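Local coordinates for protein bifunctional endomannanase/endoglucanase (Caldanaerobius polysaccharolyticus, PDB 3W0K) that probably hydrolyses beta-mannans and cellulose-type beta-glucans within the chain, as a bifunctional endo-acting enzyme of glycoside hydrolase family 5, at residues W14-E19 and W48-D53; V135-N140 and S194-Q199; W291-P296 and R313-D318. All blocks are in the same frame, centred on the assembly; numbering follows the deposited sequence.

Contact 1: residues W14-E19 and W48-D53; sequences WEEGRE and WTRNFD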
loop_
_atom_site.group_PDB
_atom_site.type_symbol
_atom_site.label_atom_id
_atom_site.label_comp_id
_atom_site.label_asym_id
_atom_site.label_seq_id
_atom_site.Cartn_x
_atom_site.Cartn_y
_atom_site.Cartn_z
ATOM N N TRP A 14 -13.647 -8.202 -3.541
ATOM C CA TRP A 14 -14.505 -9.204 -4.152
ATOM C C TRP A 14 -15.963 -9.023 -3.757
ATOM O O TRP A 14 -16.275 -8.538 -2.670
ATOM C CB TRP A 14 -14.040 -10.615 -3.765
ATOM C CG TRP A 14 -14.979 -11.716 -4.207
ATOM C CD1 TRP A 14 -15.002 -12.338 -5.421
ATOM C CD2 TRP A 14 -16.040 -12.300 -3.436
ATOM N NE1 TRP A 14 -16.012 -13.271 -5.458
ATOM C CE2 TRP A 14 -16.663 -13.268 -4.253
ATOM C CE3 TRP A 14 -16.524 -12.096 -2.137
ATOM C CZ2 TRP A 14 -17.750 -14.033 -3.810
ATOM C CZ3 TRP A 14 -17.607 -12.857 -1.697
ATOM C CH2 TRP A 14 -18.206 -13.813 -2.536
ATOM N N GLU A 15 -16.837 -9.422 -4.676
ATOM C CA GLU A 15 -18.283 -9.397 -4.506
ATOM C C GLU A 15 -18.748 -10.603 -5.319
ATOM O O GLU A 15 -18.118 -10.952 -6.320
ATOM C CB GLU A 15 -18.875 -8.114 -5.079
ATOM N N GLU A 16 -19.824 -11.254 -4.885
ATOM C CA GLU A 16 -20.339 -12.418 -5.602
ATOM C C GLU A 16 -20.618 -12.078 -7.066
ATOM O O GLU A 16 -21.333 -11.119 -7.363
ATOM C CB GLU A 16 -21.611 -12.943 -4.926
ATOM C CG GLU A 16 -22.216 -14.192 -5.575
ATOM C CD GLU A 16 -21.287 -15.396 -5.552
ATOM O OE1 GLU A 16 -21.116 -16.033 -6.612
ATOM O OE2 GLU A 16 -20.737 -15.716 -4.476
ATOM N N GLY A 17 -20.006 -12.842 -7.969
ATOM C CA GLY A 17 -20.193 -12.622 -9.393
ATOM C C GLY A 17 -19.231 -11.633 -10.030
ATOM O O GLY A 17 -19.183 -11.522 -11.256
ATOM N N ARG A 18 -18.472 -10.913 -9.207
ATOM C CA ARG A 18 -17.513 -9.931 -9.708
ATOM C C ARG A 18 -16.212 -10.593 -10.148
ATOM O O ARG A 18 -15.583 -11.324 -9.386
ATOM C CB ARG A 18 -17.222 -8.869 -8.642
ATOM C CG ARG A 18 -16.228 -7.798 -9.087
ATOM C CD ARG A 18 -15.949 -6.787 -7.984
ATOM N NE ARG A 18 -17.109 -5.947 -7.698
ATOM C CZ ARG A 18 -17.254 -5.212 -6.599
ATOM N NH1 ARG A 18 -16.312 -5.206 -5.665
ATOM N NH2 ARG A 18 -18.349 -4.483 -6.428
ATOM N N GLU A 19 -15.831 -10.347 -11.396
ATOM C CA GLU A 19 -14.601 -10.899 -11.944
ATOM C C GLU A 19 -13.475 -9.889 -11.776
ATOM O O GLU A 19 -13.716 -8.679 -11.770
ATOM C CB GLU A 19 -14.780 -11.202 -13.435
ATOM C CG GLU A 19 -15.745 -12.338 -13.742
ATOM C CD GLU A 19 -15.216 -13.692 -13.304
ATOM O OE1 GLU A 19 -14.082 -14.043 -13.697
ATOM O OE2 GLU A 19 -15.937 -14.405 -12.574
ATOM N N TRP A 48 -10.490 -15.965 -5.049
ATOM C CA TRP A 48 -10.117 -17.345 -5.355
ATOM C C TRP A 48 -10.417 -18.314 -4.215
ATOM O O TRP A 48 -10.088 -19.499 -4.298
ATOM C CB TRP A 48 -8.628 -17.426 -5.729
ATOM C CG TRP A 48 -7.672 -17.087 -4.606
ATOM C CD1 TRP A 48 -7.277 -17.912 -3.592
ATOM C CD2 TRP A 48 -6.964 -15.853 -4.413
ATOM N NE1 TRP A 48 -6.370 -17.277 -2.785
ATOM C CE2 TRP A 48 -6.157 -16.012 -3.265
ATOM C CE3 TRP A 48 -6.930 -14.634 -5.102
ATOM C CZ2 TRP A 48 -5.322 -14.995 -2.789
ATOM C CZ3 TRP A 48 -6.099 -13.623 -4.629
ATOM C CH2 TRP A 48 -5.306 -13.813 -3.482
ATOM N N THR A 49 -11.053 -17.813 -3.159
ATOM C CA THR A 49 -11.371 -18.641 -1.998
ATOM C C THR A 49 -12.840 -18.521 -1.631
ATOM O O THR A 49 -13.334 -17.426 -1.362
ATOM C CB THR A 49 -10.544 -18.208 -0.774
ATOM O OG1 THR A 49 -9.164 -18.102 -1.137
ATOM C CG2 THR A 49 -10.694 -19.215 0.365
ATOM N N ARG A 50 -13.529 -19.658 -1.594
ATOM C CA ARG A 50 -14.942 -19.668 -1.255
ATOM C C ARG A 50 -15.181 -20.121 0.180
ATOM O O ARG A 50 -14.600 -21.102 0.637
ATOM C CB ARG A 50 -15.717 -20.570 -2.224
ATOM C CG ARG A 50 -17.227 -20.529 -2.024
ATOM C CD ARG A 50 -17.975 -20.898 -3.299
ATOM N NE ARG A 50 -17.747 -19.930 -4.374
ATOM C CZ ARG A 50 -18.324 -18.731 -4.450
ATOM N NH1 ARG A 50 -19.175 -18.333 -3.513
ATOM N NH2 ARG A 50 -18.049 -17.928 -5.469
ATOM N N ASN A 51 -16.002 -19.352 0.891
ATOM C CA ASN A 51 -16.383 -19.643 2.271
ATOM C C ASN A 51 -15.249 -20.069 3.214
ATOM O O ASN A 51 -15.358 -21.071 3.930
ATOM C CB ASN A 51 -17.511 -20.681 2.283
ATOM C CG ASN A 51 -18.226 -20.753 3.618
ATOM O OD1 ASN A 51 -18.415 -19.738 4.292
ATOM N ND2 ASN A 51 -18.627 -21.960 4.009
ATOM N N PHE A 52 -14.161 -19.304 3.197
ATOM C CA PHE A 52 -13.000 -19.538 4.061
ATOM C C PHE A 52 -12.294 -20.879 3.874
ATOM O O PHE A 52 -11.556 -21.325 4.752
ATOM C CB PHE A 52 -13.404 -19.344 5.530
ATOM C CG PHE A 52 -14.249 -18.125 5.761
ATOM C CD1 PHE A 52 -13.692 -16.853 5.673
ATOM C CD2 PHE A 52 -15.615 -18.246 6.000
ATOM C CE1 PHE A 52 -14.490 -15.715 5.815
ATOM C CE2 PHE A 52 -16.420 -17.118 6.144
ATOM C CZ PHE A 52 -15.855 -15.850 6.049
ATOM N N ASP A 53 -12.503 -21.499 2.712
ATOM C CA ASP A 53 -11.890 -22.786 2.369
ATOM C C ASP A 53 -10.501 -22.463 1.799
ATOM O O ASP A 53 -10.236 -22.661 0.609
ATOM C CB ASP A 53 -12.770 -23.468 1.312
ATOM C CG ASP A 53 -12.420 -24.928 1.079
ATOM O OD1 ASP A 53 -11.472 -25.460 1.692
ATOM O OD2 ASP A 53 -13.119 -25.548 0.255
#
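Trp14 reaches toward Arg50 with the benzo side of its indole: CZ2 lies 4.2 Å from Arg50 NH2, a loose contact beside the salt bridge that Arg50 makes with Glu16. Its backbone N is hydrogen-bonded to Asp44 OD2, and its ring also meets Phe47 edge-to-face. Glu15 starts a type II beta turn closed by Arg18 N to Glu15 O at 2.9 Å, and this turn brings Glu16 N over the rim of the indole, 3.6 Å above the ring plane. The two segments belong to the loops that follow the first and second strands, 4-7 and 38-44, of the (beta/alpha)8 barrel. From the turn, Glu16 sends its carboxylate across to Arg50, with CG anti to the backbone N (chi1 -178°) and the chain bent at chi2. Arg50 NH1 donates to the syn lone pair of Glu16 OE2 over 3.2 Å at 159°, a salt bridge met near the guanidinium plane although the two flat groups are turned 45° apart. Arg50 NH2 lies farther off, 3.6 Å from Glu16 OE2 and 3.8 Å from Glu16 OE1, and the hydrogen bond runs through NH1. Both charged residues are exposed.

Contact 2: residues V135-N140 and S194-Q199; sequences VNEPPN and SGRGYQ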
loop_
_atom_site.group_PDB
_atom_site.type_symbol
_atom_site.label_atom_id
_atom_site.label_comp_id
_atom_site.label_asym_id
_atom_site.label_seq_id
_atom_site.Cartn_x
_atom_site.Cartn_y
_atom_site.Cartn_z
ATOM N N VAL A 135 0.835 -8.582 4.236
ATOM C CA VAL A 135 -0.528 -8.277 4.636
ATOM C C VAL A 135 -0.681 -6.774 4.802
ATOM O O VAL A 135 0.126 -6.118 5.460
ATOM C CB VAL A 135 -0.943 -9.066 5.922
ATOM C CG1 VAL A 135 0.039 -8.817 7.064
ATOM C CG2 VAL A 135 -2.370 -8.705 6.331
ATOM N N ASN A 136 -1.706 -6.227 4.162
ATOM C CA ASN A 136 -1.929 -4.796 4.223
ATOM C C ASN A 136 -2.282 -4.256 5.598
ATOM O O ASN A 136 -3.128 -4.804 6.296
ATOM C CB ASN A 136 -3.027 -4.375 3.244
ATOM C CG ASN A 136 -3.303 -2.881 3.299
ATOM O OD1 ASN A 136 -2.544 -2.086 2.756
ATOM N ND2 ASN A 136 -4.370 -2.496 3.992
ATOM N N GLU A 137 -1.598 -3.178 5.966
ATOM C CA GLU A 137 -1.838 -2.439 7.201
ATOM C C GLU A 137 -2.363 -3.179 8.439
ATOM O O GLU A 137 -3.553 -3.094 8.761
ATOM C CB GLU A 137 -2.777 -1.266 6.870
ATOM C CG GLU A 137 -2.228 -0.335 5.779
ATOM C CD GLU A 137 -3.265 0.609 5.176
ATOM O OE1 GLU A 137 -4.481 0.322 5.242
ATOM O OE2 GLU A 137 -2.856 1.643 4.603
ATOM N N PRO A 138 -1.486 -3.922 9.142
ATOM C CA PRO A 138 -1.890 -4.654 10.351
ATOM C C PRO A 138 -2.484 -3.652 11.348
ATOM O O PRO A 138 -2.181 -2.456 11.293
ATOM C CB PRO A 138 -0.568 -5.237 10.855
ATOM C CG PRO A 138 0.197 -5.461 9.599
ATOM C CD PRO A 138 -0.079 -4.201 8.807
ATOM N N PRO A 139 -3.328 -4.126 12.278
ATOM C CA PRO A 139 -3.966 -3.258 13.270
ATOM C C PRO A 139 -3.063 -2.730 14.374
ATOM O O PRO A 139 -1.862 -3.006 14.414
ATOM C CB PRO A 139 -5.065 -4.152 13.835
ATOM C CG PRO A 139 -4.416 -5.496 13.833
ATOM C CD PRO A 139 -3.714 -5.536 12.485
ATOM N N ASN A 140 -3.657 -1.936 15.256
ATOM C CA ASN A 140 -2.920 -1.380 16.377
ATOM C C ASN A 140 -2.639 -2.460 17.404
ATOM O O ASN A 140 -3.335 -3.476 17.472
ATOM C CB ASN A 140 -3.721 -0.264 17.047
ATOM C CG ASN A 140 -3.646 1.042 16.288
ATOM O OD1 ASN A 140 -2.640 1.753 16.356
ATOM N ND2 ASN A 140 -4.705 1.369 15.568
ATOM N N SER A 194 7.425 -1.131 4.933
ATOM C CA SER A 194 6.566 -0.198 4.223
ATOM C C SER A 194 5.686 0.674 5.099
ATOM O O SER A 194 4.832 0.177 5.847
ATOM C CB SER A 194 5.707 -0.963 3.212
ATOM O OG SER A 194 5.012 -0.080 2.347
ATOM N N GLY A 195 5.892 1.982 4.964
ATOM C CA GLY A 195 5.132 2.969 5.708
ATOM C C GLY A 195 4.009 3.598 4.902
ATOM O O GLY A 195 3.676 3.151 3.793
ATOM N N ARG A 196 3.463 4.685 5.436
ATOM C CA ARG A 196 2.341 5.368 4.809
ATOM C C ARG A 196 2.467 6.882 4.824
ATOM O O ARG A 196 3.153 7.451 5.675
ATOM C CB ARG A 196 1.047 4.974 5.525
ATOM C CG ARG A 196 0.620 3.522 5.324
ATOM C CD ARG A 196 0.253 3.287 3.876
ATOM N NE ARG A 196 -0.319 1.963 3.623
ATOM C CZ ARG A 196 0.383 0.884 3.292
ATOM N NH1 ARG A 196 1.706 0.942 3.186
ATOM N NH2 ARG A 196 -0.254 -0.238 2.972
ATOM N N GLY A 197 1.755 7.515 3.895
ATOM C CA GLY A 197 1.744 8.963 3.791
ATOM C C GLY A 197 0.316 9.477 3.817
ATOM O O GLY A 197 -0.167 10.061 2.846
ATOM N N TYR A 198 -0.374 9.232 4.926
ATOM C CA TYR A 198 -1.754 9.674 5.083
ATOM C C TYR A 198 -1.934 10.623 6.261
ATOM O O TYR A 198 -3.050 11.041 6.549
ATOM C CB TYR A 198 -2.683 8.474 5.277
ATOM C CG TYR A 198 -2.864 7.592 4.062
ATOM C CD1 TYR A 198 -3.223 8.134 2.826
ATOM C CD2 TYR A 198 -2.748 6.207 4.164
ATOM C CE1 TYR A 198 -3.469 7.314 1.725
ATOM C CE2 TYR A 198 -2.992 5.379 3.070
ATOM C CZ TYR A 198 -3.355 5.940 1.857
ATOM O OH TYR A 198 -3.638 5.128 0.781
ATOM N N GLN A 199 -0.848 10.932 6.962
ATOM C CA GLN A 199 -0.925 11.829 8.107
ATOM C C GLN A 199 -0.672 13.278 7.710
ATOM O O GLN A 199 0.237 13.564 6.935
ATOM C CB GLN A 199 0.065 11.409 9.193
ATOM C CG GLN A 199 -0.204 10.027 9.787
ATOM C CD GLN A 199 -1.594 9.886 10.405
ATOM O OE1 GLN A 199 -2.288 10.872 10.663
ATOM N NE2 GLN A 199 -2.001 8.646 10.645
#
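The Asn-Glu-Pro sequence after the fourth strand of the (beta/alpha)8 barrel, where family 5 glycoside hydrolases carry their acid/base glutamate, meets strand 192-197 through Asn136, Glu137 and Arg196. A pocket here is consistent with the bound Tris molecule, probably from the crystallisation liquor, whose amine is hydrogen-bonded to Glu137 OE1. Across the contact, Arg196 NE donates to Glu137 OE2 at 2.7 Å and 155°. This salt bridge reaches the anti side of the oxygen, with carboxylate and guanidinium planes 47° apart. Asn136 ND2 donates to the other oxygen, Glu137 OE1, over 3.1 Å, from above the carboxylate plane. Asn136 OD1 takes a weak bond from Arg196 NH2 at 3.0 Å, while its stronger partner is Arg40. Arg196 bends at chi2 (-66°), which turns the guanidinium back along its own strand, where NH1 bonds Gly195 O at 3.0 Å. NH2 also forms salt bridges with Asp174 and Glu258, so this buried arginine is shared among three carboxylates. A leucine in its place would probably leave Glu137 OE2 without its charged mate and the carboxylate less firmly set. Tyr198, whose OH is hydrogen-bonded to Glu258 OE1, turns its ring edge to Glu137 OE2, with CE2 4.0 Å away.

Contact 3: residues W291-P296 and R313-D318; sequences WNFKGP and RGFKVD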
loop_
_atom_site.group_PDB
_atom_site.type_symbol
_atom_site.label_atom_id
_atom_site.label_comp_id
_atom_site.label_asym_id
_atom_site.label_seq_id
_atom_site.Cartn_x
_atom_site.Cartn_y
_atom_site.Cartn_z
ATOM N N TRP A 291 -2.015 6.067 -3.777
ATOM C CA TRP A 291 -3.105 5.098 -3.648
ATOM C C TRP A 291 -3.905 4.844 -4.929
ATOM O O TRP A 291 -4.269 3.705 -5.209
ATOM C CB TRP A 291 -4.029 5.451 -2.479
ATOM C CG TRP A 291 -5.192 4.506 -2.353
ATOM C CD1 TRP A 291 -6.515 4.833 -2.376
ATOM C CD2 TRP A 291 -5.133 3.075 -2.243
ATOM N NE1 TRP A 291 -7.288 3.695 -2.297
ATOM C CE2 TRP A 291 -6.463 2.605 -2.215
ATOM C CE3 TRP A 291 -4.085 2.146 -2.173
ATOM C CZ2 TRP A 291 -6.775 1.243 -2.119
ATOM C CZ3 TRP A 291 -4.396 0.789 -2.079
ATOM C CH2 TRP A 291 -5.731 0.354 -2.053
ATOM N N ASN A 292 -4.204 5.894 -5.688
ATOM C CA ASN A 292 -4.943 5.724 -6.944
ATOM C C ASN A 292 -4.181 6.369 -8.095
ATOM O O ASN A 292 -3.330 7.240 -7.881
ATOM C CB ASN A 292 -6.310 6.433 -6.916
ATOM C CG ASN A 292 -7.319 5.794 -5.987
ATOM O OD1 ASN A 292 -8.212 6.478 -5.490
ATOM N ND2 ASN A 292 -7.235 4.484 -5.800
ATOM N N PHE A 293 -4.462 5.898 -9.308
ATOM C CA PHE A 293 -3.918 6.497 -10.520
ATOM C C PHE A 293 -5.161 7.282 -10.947
ATOM O O PHE A 293 -5.156 8.511 -10.988
ATOM C CB PHE A 293 -3.549 5.444 -11.567
ATOM C CG PHE A 293 -3.176 6.034 -12.893
ATOM C CD1 PHE A 293 -2.032 6.813 -13.021
ATOM C CD2 PHE A 293 -4.000 5.861 -14.002
ATOM C CE1 PHE A 293 -1.713 7.418 -14.236
ATOM C CE2 PHE A 293 -3.693 6.461 -15.222
ATOM C CZ PHE A 293 -2.545 7.243 -15.336
ATOM N N LYS A 294 -6.236 6.551 -11.237
ATOM C CA LYS A 294 -7.527 7.151 -11.556
ATOM C C LYS A 294 -8.322 6.960 -10.268
ATOM O O LYS A 294 -8.198 5.923 -9.612
ATOM C CB LYS A 294 -8.219 6.424 -12.713
ATOM C CG LYS A 294 -7.728 6.850 -14.081
ATOM C CD LYS A 294 -8.407 6.066 -15.188
ATOM C CE LYS A 294 -7.923 4.631 -15.223
ATOM N NZ LYS A 294 -8.562 3.878 -16.336
ATOM N N GLY A 295 -9.085 7.972 -9.875
ATOM C CA GLY A 295 -9.861 7.872 -8.652
ATOM C C GLY A 295 -9.617 9.050 -7.727
ATOM O O GLY A 295 -8.753 9.881 -8.001
ATOM N N PRO A 296 -10.341 9.129 -6.597
ATOM C CA PRO A 296 -10.218 10.212 -5.613
ATOM C C PRO A 296 -8.804 10.486 -5.106
ATOM O O PRO A 296 -8.441 11.642 -4.892
ATOM C CB PRO A 296 -11.143 9.752 -4.489
ATOM C CG PRO A 296 -12.200 8.992 -5.220
ATOM C CD PRO A 296 -11.386 8.173 -6.190
ATOM N N ARG A 313 -0.702 12.608 -22.492
ATOM C CA ARG A 313 -0.418 11.205 -22.764
ATOM C C ARG A 313 -1.534 10.211 -22.435
ATOM O O ARG A 313 -1.317 9.214 -21.739
ATOM C CB ARG A 313 0.915 10.817 -22.111
ATOM C CG ARG A 313 2.071 11.605 -22.715
ATOM C CD ARG A 313 3.429 11.320 -22.099
ATOM N NE ARG A 313 4.452 12.108 -22.787
ATOM C CZ ARG A 313 5.715 12.235 -22.394
ATOM N NH1 ARG A 313 6.146 11.624 -21.298
ATOM N NH2 ARG A 313 6.549 12.991 -23.098
ATOM N N GLY A 314 -2.733 10.512 -22.931
ATOM C CA GLY A 314 -3.877 9.638 -22.744
ATOM C C GLY A 314 -4.840 9.898 -21.599
ATOM O O GLY A 314 -5.907 9.286 -21.555
ATOM N N PHE A 315 -4.502 10.811 -20.695
ATOM C CA PHE A 315 -5.369 11.084 -19.548
ATOM C C PHE A 315 -5.467 12.565 -19.190
ATOM O O PHE A 315 -4.583 13.353 -19.524
ATOM C CB PHE A 315 -4.862 10.308 -18.321
ATOM C CG PHE A 315 -4.872 8.811 -18.497
ATOM C CD1 PHE A 315 -3.757 8.146 -19.007
ATOM C CD2 PHE A 315 -6.005 8.073 -18.180
ATOM C CE1 PHE A 315 -3.779 6.765 -19.203
ATOM C CE2 PHE A 315 -6.033 6.693 -18.373
ATOM C CZ PHE A 315 -4.920 6.041 -18.886
ATOM N N LYS A 316 -6.555 12.927 -18.513
ATOM C CA LYS A 316 -6.774 14.301 -18.060
ATOM C C LYS A 316 -6.165 14.343 -16.659
ATOM O O LYS A 316 -6.803 13.964 -15.675
ATOM C CB LYS A 316 -8.262 14.615 -18.018
ATOM N N VAL A 317 -4.924 14.808 -16.583
ATOM C CA VAL A 317 -4.191 14.833 -15.324
ATOM C C VAL A 317 -4.043 16.164 -14.611
ATOM O O VAL A 317 -4.159 17.236 -15.211
ATOM C CB VAL A 317 -2.757 14.261 -15.518
ATOM C CG1 VAL A 317 -2.816 12.895 -16.186
ATOM C CG2 VAL A 317 -1.900 15.220 -16.340
ATOM N N ASP A 318 -3.817 16.068 -13.303
ATOM C CA ASP A 318 -3.555 17.224 -12.463
ATOM C C ASP A 318 -2.049 17.376 -12.698
ATOM O O ASP A 318 -1.243 16.668 -12.089
ATOM C CB ASP A 318 -3.852 16.872 -10.997
ATOM C CG ASP A 318 -3.473 17.983 -10.017
ATOM O OD1 ASP A 318 -2.624 18.845 -10.329
ATOM O OD2 ASP A 318 -4.021 17.972 -8.896
#
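Lys294 and Phe315 make the closest backbone approach of the two segments, yet their CA atoms stand 9.2 Å apart and no hydrogen bond crosses, so the contact is carried by side chains alone. Residues 291-296 follow the eighth strand of the (beta/alpha)8 barrel, whereas Phe315 opens the second strand of a small antiparallel hairpin, 310-312 with 315-317, whose turn is made by Arg313 and Gly314. The centre of the contact is a T-shaped aromatic pair: the edge of Phe293 points at the face of Phe315, with ring centroids 5.1 Å apart and planes at 87°. Phe293 CE2 sits 3.8 Å above the Phe315 plane, over the middle of the ring, which explains why it is almost equally far from all six ring carbons. Setting CG opposite the backbone N (chi1 172°) carries the Phe293 ring out to the hairpin. The same buried ring also meets Phe6 edge-to-face and touches Phe30, Ala27 and Leu31 of helix 25-33, so Phe315 extends an apolar cluster between barrel and hairpin. Lys294, itself exposed, lies beside Phe315. Its ammonium group forms a salt bridge with Asp24, and its aliphatic part crosses Phe315 at roughly a right angle, with Lys294 CD 4.0 Å from Phe315 CE2.

How the contacts relate
Five of the six segments follow or end barrel strands; 313-318 belongs to a small hairpin outside that sheet. The contacts follow one another along the chain. Contact 2 lies closest to the middle, about 7 Å from the centre of the chain, and carries the Tris-binding glutamate of the probable active site. Contacts 1 and 3 are centred farther out, about 22 Å and 17 Å from that point. Contact 1 stands apart: its nearest atoms are about 11 Å from contact 2 and about 12 Å from contact 3. Contacts 2 and 3 have centres about 23 Å apart but touch where Tyr198 OH packs 3.3 Å from Trp291 CB. Arg40 gives a second link, bonding Asn136 and touching Trp291.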